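Local atomic coordinates of prolyl 4-hydroxylase (Phytophthora capsici LT1534, PDB entry 6IUQ), a protein that probably hydroxylates proline residues at the 4-position, as an iron(II)- and 2-oxoglutarate-dependent oxygenase built on a double-stranded beta-helix core. Residues Glu109-Gln121 with Leu132-Gln144. Residues are numbered along the deposited sequence; the frame is centred on the assembly and turned at random.
Sequences ELDALFHSTELLQ and LQFSTSDRTLKLQ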
loop_
_atom_site.group_PDB
_atom_site.type_symbol
_atom_site.label_atom_id
_atom_site.label_comp_id
_atom_site.label_asym_id
_atom_site.label_seq_id
_atom_site.Cartn_x
_atom_site.Cartn_y
_atom_site.Cartn_z
ATOM N N GLU A 109 -20.825 4.822 9.731
ATOM C CA GLU A 109 -19.896 5.557 8.887
ATOM C C GLU A 109 -18.943 4.596 8.178
ATOM O O GLU A 109 -18.565 4.821 7.028
ATOM C CB GLU A 109 -19.111 6.602 9.694
ATOM C CG GLU A 109 -19.988 7.653 10.359
ATOM C CD GLU A 109 -20.945 8.333 9.376
ATOM O OE1 GLU A 109 -20.547 8.623 8.220
ATOM O OE2 GLU A 109 -22.115 8.564 9.759
ATOM N N LEU A 110 -18.538 3.532 8.860
ATOM C CA LEU A 110 -17.681 2.547 8.204
ATOM C C LEU A 110 -18.477 1.775 7.159
ATOM O O LEU A 110 -17.938 1.425 6.115
ATOM C CB LEU A 110 -17.054 1.601 9.220
ATOM C CG LEU A 110 -15.939 2.215 10.070
ATOM C CD1 LEU A 110 -15.528 1.274 11.210
ATOM C CD2 LEU A 110 -14.736 2.579 9.195
ATOM N N ASP A 111 -19.764 1.537 7.422
ATOM C CA ASP A 111 -20.618 0.839 6.470
ATOM C C ASP A 111 -20.816 1.692 5.216
ATOM O O ASP A 111 -20.697 1.205 4.100
ATOM C CB ASP A 111 -21.965 0.494 7.110
ATOM C CG ASP A 111 -22.815 -0.441 6.248
ATOM O OD1 ASP A 111 -22.337 -0.900 5.178
ATOM O OD2 ASP A 111 -23.968 -0.728 6.652
ATOM N N ALA A 112 -21.105 2.971 5.403
ATOM C CA ALA A 112 -21.205 3.910 4.290
ATOM C C ALA A 112 -19.890 4.035 3.519
ATOM O O ALA A 112 -19.889 4.213 2.301
ATOM C CB ALA A 112 -21.637 5.278 4.792
ATOM N N LEU A 113 -18.764 3.953 4.218
ATOM C CA LEU A 113 -17.493 4.003 3.505
ATOM C C LEU A 113 -17.346 2.728 2.690
ATOM O O LEU A 113 -16.882 2.768 1.572
ATOM C CB LEU A 113 -16.303 4.181 4.447
ATOM C CG LEU A 113 -14.965 4.312 3.695
ATOM C CD1 LEU A 113 -15.054 5.337 2.560
ATOM C CD2 LEU A 113 -13.817 4.665 4.632
ATOM N N PHE A 114 -17.782 1.602 3.239
ATOM C CA PHE A 114 -17.685 0.346 2.505
ATOM C C PHE A 114 -18.492 0.395 1.208
ATOM O O PHE A 114 -18.060 -0.119 0.199
ATOM C CB PHE A 114 -18.156 -0.831 3.357
ATOM C CG PHE A 114 -18.141 -2.147 2.625
ATOM C CD1 PHE A 114 -17.007 -2.949 2.641
ATOM C CD2 PHE A 114 -19.255 -2.587 1.917
ATOM C CE1 PHE A 114 -16.985 -4.163 1.968
ATOM C CE2 PHE A 114 -19.234 -3.792 1.233
ATOM C CZ PHE A 114 -18.100 -4.582 1.262
ATOM N N HIS A 115 -19.653 1.033 1.243
ATOM C CA HIS A 115 -20.551 1.082 0.096
ATOM C C HIS A 115 -20.264 2.238 -0.845
ATOM O O HIS A 115 -20.791 2.306 -1.953
ATOM C CB HIS A 115 -22.006 1.169 0.580
ATOM C CG HIS A 115 -22.553 -0.141 1.057
ATOM N ND1 HIS A 115 -22.824 -0.399 2.382
ATOM C CD2 HIS A 115 -22.866 -1.272 0.378
ATOM C CE1 HIS A 115 -23.295 -1.630 2.497
ATOM N NE2 HIS A 115 -23.326 -2.179 1.297
ATOM N N SER A 116 -19.431 3.164 -0.408
ATOM C CA SER A 116 -19.079 4.285 -1.266
ATOM C C SER A 116 -18.325 3.827 -2.517
ATOM O O SER A 116 -17.479 2.931 -2.460
ATOM C CB SER A 116 -18.248 5.301 -0.487
ATOM O OG SER A 116 -17.576 6.153 -1.385
ATOM N N THR A 117 -18.645 4.433 -3.653
ATOM C CA THR A 117 -17.956 4.111 -4.898
ATOM C C THR A 117 -17.210 5.299 -5.484
ATOM O O THR A 117 -16.834 5.269 -6.666
ATOM C CB THR A 117 -18.925 3.615 -5.982
ATOM O OG1 THR A 117 -19.909 4.628 -6.235
ATOM C CG2 THR A 117 -19.583 2.323 -5.563
ATOM N N GLU A 118 -17.011 6.342 -4.680
ATOM C CA GLU A 118 -16.369 7.565 -5.169
ATOM C C GLU A 118 -14.960 7.265 -5.673
ATOM O O GLU A 118 -14.573 7.695 -6.765
ATOM C CB GLU A 118 -16.340 8.632 -4.075
ATOM C CG GLU A 118 -17.537 9.585 -4.138
ATOM C CD GLU A 118 -18.871 8.865 -3.952
ATOM O OE1 GLU A 118 -18.953 7.981 -3.062
ATOM O OE2 GLU A 118 -19.836 9.174 -4.695
ATOM N N LEU A 119 -14.221 6.483 -4.895
ATOM C CA LEU A 119 -12.873 6.107 -5.253
ATOM C C LEU A 119 -12.860 5.310 -6.551
ATOM O O LEU A 119 -12.105 5.620 -7.464
ATOM C CB LEU A 119 -12.252 5.309 -4.112
ATOM C CG LEU A 119 -10.759 5.012 -4.087
ATOM C CD1 LEU A 119 -9.923 6.251 -4.452
ATOM C CD2 LEU A 119 -10.431 4.522 -2.691
ATOM N N LEU A 120 -13.722 4.299 -6.630
ATOM C CA LEU A 120 -13.849 3.486 -7.831
ATOM C C LEU A 120 -14.218 4.333 -9.036
ATOM O O LEU A 120 -13.685 4.117 -10.111
ATOM C CB LEU A 120 -14.894 2.375 -7.625
ATOM C CG LEU A 120 -14.375 1.100 -6.944
ATOM C CD1 LEU A 120 -15.500 0.161 -6.565
ATOM C CD2 LEU A 120 -13.418 0.391 -7.877
ATOM N N GLN A 121 -15.121 5.298 -8.857
ATOM C CA GLN A 121 -15.569 6.129 -9.972
ATOM C C GLN A 121 -14.434 7.009 -10.500
ATOM O O GLN A 121 -14.192 7.045 -11.696
ATOM C CB GLN A 121 -16.758 7.014 -9.560
ATOM C CG GLN A 121 -18.112 6.316 -9.461
ATOM C CD GLN A 121 -19.233 7.256 -8.980
ATOM O OE1 GLN A 121 -19.388 8.375 -9.473
ATOM N NE2 GLN A 121 -20.009 6.796 -8.009
ATOM N N LEU A 132 -10.717 -1.627 -13.028
ATOM C CA LEU A 132 -11.122 -1.886 -11.651
ATOM C C LEU A 132 -12.573 -2.376 -11.592
ATOM O O LEU A 132 -13.380 -2.096 -12.474
ATOM C CB LEU A 132 -10.934 -0.628 -10.791
ATOM C CG LEU A 132 -9.501 -0.101 -10.719
ATOM C CD1 LEU A 132 -9.446 1.194 -9.932
ATOM C CD2 LEU A 132 -8.519 -1.143 -10.141
ATOM N N GLN A 133 -12.892 -3.114 -10.541
ATOM C CA GLN A 133 -14.173 -3.777 -10.447
ATOM C C GLN A 133 -15.072 -3.199 -9.354
ATOM O O GLN A 133 -14.628 -2.940 -8.234
ATOM C CB GLN A 133 -13.954 -5.265 -10.198
ATOM C CG GLN A 133 -13.050 -5.976 -11.214
ATOM C CD GLN A 133 -13.736 -6.187 -12.536
ATOM O OE1 GLN A 133 -13.438 -5.510 -13.522
ATOM N NE2 GLN A 133 -14.677 -7.119 -12.566
ATOM N N PHE A 134 -16.350 -3.032 -9.685
ATOM C CA PHE A 134 -17.322 -2.490 -8.758
ATOM C C PHE A 134 -17.957 -3.535 -7.839
ATOM O O PHE A 134 -18.535 -3.202 -6.799
ATOM C CB PHE A 134 -18.392 -1.754 -9.536
ATOM C CG PHE A 134 -17.947 -0.411 -10.044
ATOM C CD1 PHE A 134 -17.339 -0.288 -11.280
ATOM C CD2 PHE A 134 -18.139 0.732 -9.280
ATOM C CE1 PHE A 134 -16.936 0.955 -11.760
ATOM C CE2 PHE A 134 -17.733 1.981 -9.751
ATOM C CZ PHE A 134 -17.130 2.095 -10.987
ATOM N N SER A 135 -17.832 -4.801 -8.203
ATOM C CA SER A 135 -18.454 -5.854 -7.420
ATOM C C SER A 135 -17.890 -5.849 -6.003
ATOM O O SER A 135 -16.718 -5.543 -5.802
ATOM C CB SER A 135 -18.249 -7.218 -8.091
ATOM O OG SER A 135 -18.528 -8.264 -7.176
ATOM N N THR A 136 -18.717 -6.186 -5.022
ATOM C CA THR A 136 -18.286 -6.116 -3.635
ATOM C C THR A 136 -17.295 -7.223 -3.343
ATOM O O THR A 136 -16.616 -7.211 -2.315
ATOM C CB THR A 136 -19.467 -6.208 -2.643
ATOM O OG1 THR A 136 -20.281 -7.344 -2.956
ATOM C CG2 THR A 136 -20.323 -4.941 -2.688
ATOM N N SER A 137 -17.218 -8.178 -4.262
ATOM C CA SER A 137 -16.280 -9.285 -4.152
ATOM C C SER A 137 -14.857 -8.830 -4.466
ATOM O O SER A 137 -13.888 -9.459 -4.029
ATOM C CB SER A 137 -16.684 -10.423 -5.098
ATOM O OG SER A 137 -17.871 -11.053 -4.648
ATOM N N ASP A 138 -14.742 -7.736 -5.221
ATOM C CA ASP A 138 -13.455 -7.263 -5.712
ATOM C C ASP A 138 -12.967 -5.997 -4.990
ATOM O O ASP A 138 -12.209 -5.195 -5.549
ATOM C CB ASP A 138 -13.545 -7.010 -7.223
ATOM C CG ASP A 138 -14.048 -8.234 -7.997
ATOM O OD1 ASP A 138 -13.865 -9.379 -7.517
ATOM O OD2 ASP A 138 -14.646 -8.058 -9.080
ATOM N N ARG A 139 -13.436 -5.805 -3.762
ATOM C CA ARG A 139 -12.927 -4.754 -2.892
ATOM C C ARG A 139 -12.747 -5.403 -1.524
ATOM O O ARG A 139 -13.492 -6.314 -1.155
ATOM C CB ARG A 139 -13.875 -3.534 -2.813
ATOM C CG ARG A 139 -15.009 -3.721 -1.803
ATOM C CD ARG A 139 -16.050 -2.615 -1.837
ATOM N NE ARG A 139 -16.610 -2.422 -3.174
ATOM C CZ ARG A 139 -17.686 -1.680 -3.423
ATOM N NH1 ARG A 139 -18.310 -1.089 -2.418
ATOM N NH2 ARG A 139 -18.149 -1.531 -4.665
ATOM N N THR A 140 -11.739 -4.955 -0.790
ATOM C CA THR A 140 -11.512 -5.411 0.575
ATOM C C THR A 140 -11.354 -4.185 1.426
ATOM O O THR A 140 -10.615 -3.280 1.052
ATOM C CB THR A 140 -10.230 -6.291 0.715
ATOM O OG1 THR A 140 -10.415 -7.546 0.056
ATOM C CG2 THR A 140 -9.888 -6.539 2.181
ATOM N N LEU A 141 -12.018 -4.143 2.569
ATOM C CA LEU A 141 -11.818 -3.036 3.485
ATOM C C LEU A 141 -11.316 -3.582 4.813
ATOM O O LEU A 141 -12.051 -4.236 5.550
ATOM C CB LEU A 141 -13.115 -2.243 3.663
ATOM C CG LEU A 141 -12.995 -0.842 4.252
ATOM C CD1 LEU A 141 -14.041 0.062 3.597
ATOM C CD2 LEU A 141 -13.139 -0.854 5.761
ATOM N N LYS A 142 -10.055 -3.313 5.118
ATOM C CA LYS A 142 -9.437 -3.865 6.319
ATOM C C LYS A 142 -9.124 -2.766 7.350
ATOM O O LYS A 142 -8.635 -1.690 7.001
ATOM C CB LYS A 142 -8.171 -4.643 5.944
ATOM C CG LYS A 142 -7.461 -5.309 7.110
ATOM C CD LYS A 142 -6.291 -6.208 6.673
ATOM C CE LYS A 142 -4.976 -5.421 6.473
ATOM N NZ LYS A 142 -4.481 -4.670 7.684
ATOM N N LEU A 143 -9.445 -3.036 8.614
ATOM C CA LEU A 143 -9.055 -2.171 9.716
ATOM C C LEU A 143 -7.875 -2.786 10.453
ATOM O O LEU A 143 -7.830 -3.994 10.656
ATOM C CB LEU A 143 -10.217 -1.950 10.677
ATOM C CG LEU A 143 -11.535 -1.486 10.068
ATOM C CD1 LEU A 143 -12.571 -1.297 11.161
ATOM C CD2 LEU A 143 -11.330 -0.197 9.281
ATOM N N GLN A 144 -6.916 -1.954 10.846
ATOM C CA GLN A 144 -5.733 -2.448 11.526
ATOM C C GLN A 144 -5.343 -1.580 12.709
ATOM O O GLN A 144 -5.231 -0.361 12.587
ATOM C CB GLN A 144 -4.555 -2.541 10.563
ATOM C CG GLN A 144 -3.257 -2.934 11.248
ATOM C CD GLN A 144 -2.108 -3.131 10.285
ATOM O OE1 GLN A 144 -1.298 -2.224 10.077
ATOM N NE2 GLN A 144 -2.025 -4.322 9.695
#
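Arg139 NH1 donates a hydrogen bond of 2.8 Å to Phe114 O at the C-terminal end of helix 109-115, lying in the carbonyl plane though bent at the hydrogen (135°). The same guanidinium group turns NH2 back onto Phe134 O, a weak bond of 2.7 Å, so one arginine ties the helix end to the loop leading into its own strand. With CG between the backbone N and the carbonyl carbon (chi1 83°) and chi2 extended, Arg139 CD comes over one face of the Phe114 ring, off-centre toward the rim; the bend at chi3 then turns the guanidinium towards Phe114 O, while Thr136 CG2 sits 4.2 Å above the guanidinium plane. Leu141 CB meets the edge of the Phe114 ring, while Leu141 CD1 packs 3.8 Å from Phe114 CA. Farther along the strand, Leu143 and Leu110 meet tip to tip through their CD1 methyls. At the other end, Leu120 CB lies 3.6 Å from Phe134 CE2; both its methyls reach Gln133 O, CD2 also touches Leu132 CB, and CD1 lies beside Arg139 NH2. Gln121 NE2 bonds Thr117 OG1 at 2.8 Å, spanning the following helix's first turn. The apolar row continues into the core: Leu59 of helix 46-61 touches Leu110 and Leu143, Leu227 of strand 224-232 meets Leu110 and Leu113, and Leu231 meets Leu120. Helix 109-115 runs nearly antiparallel (152°) to strand 139-144, which lies between strands 94-97 and 224-232 in the major sheet of the double-stranded beta-helix.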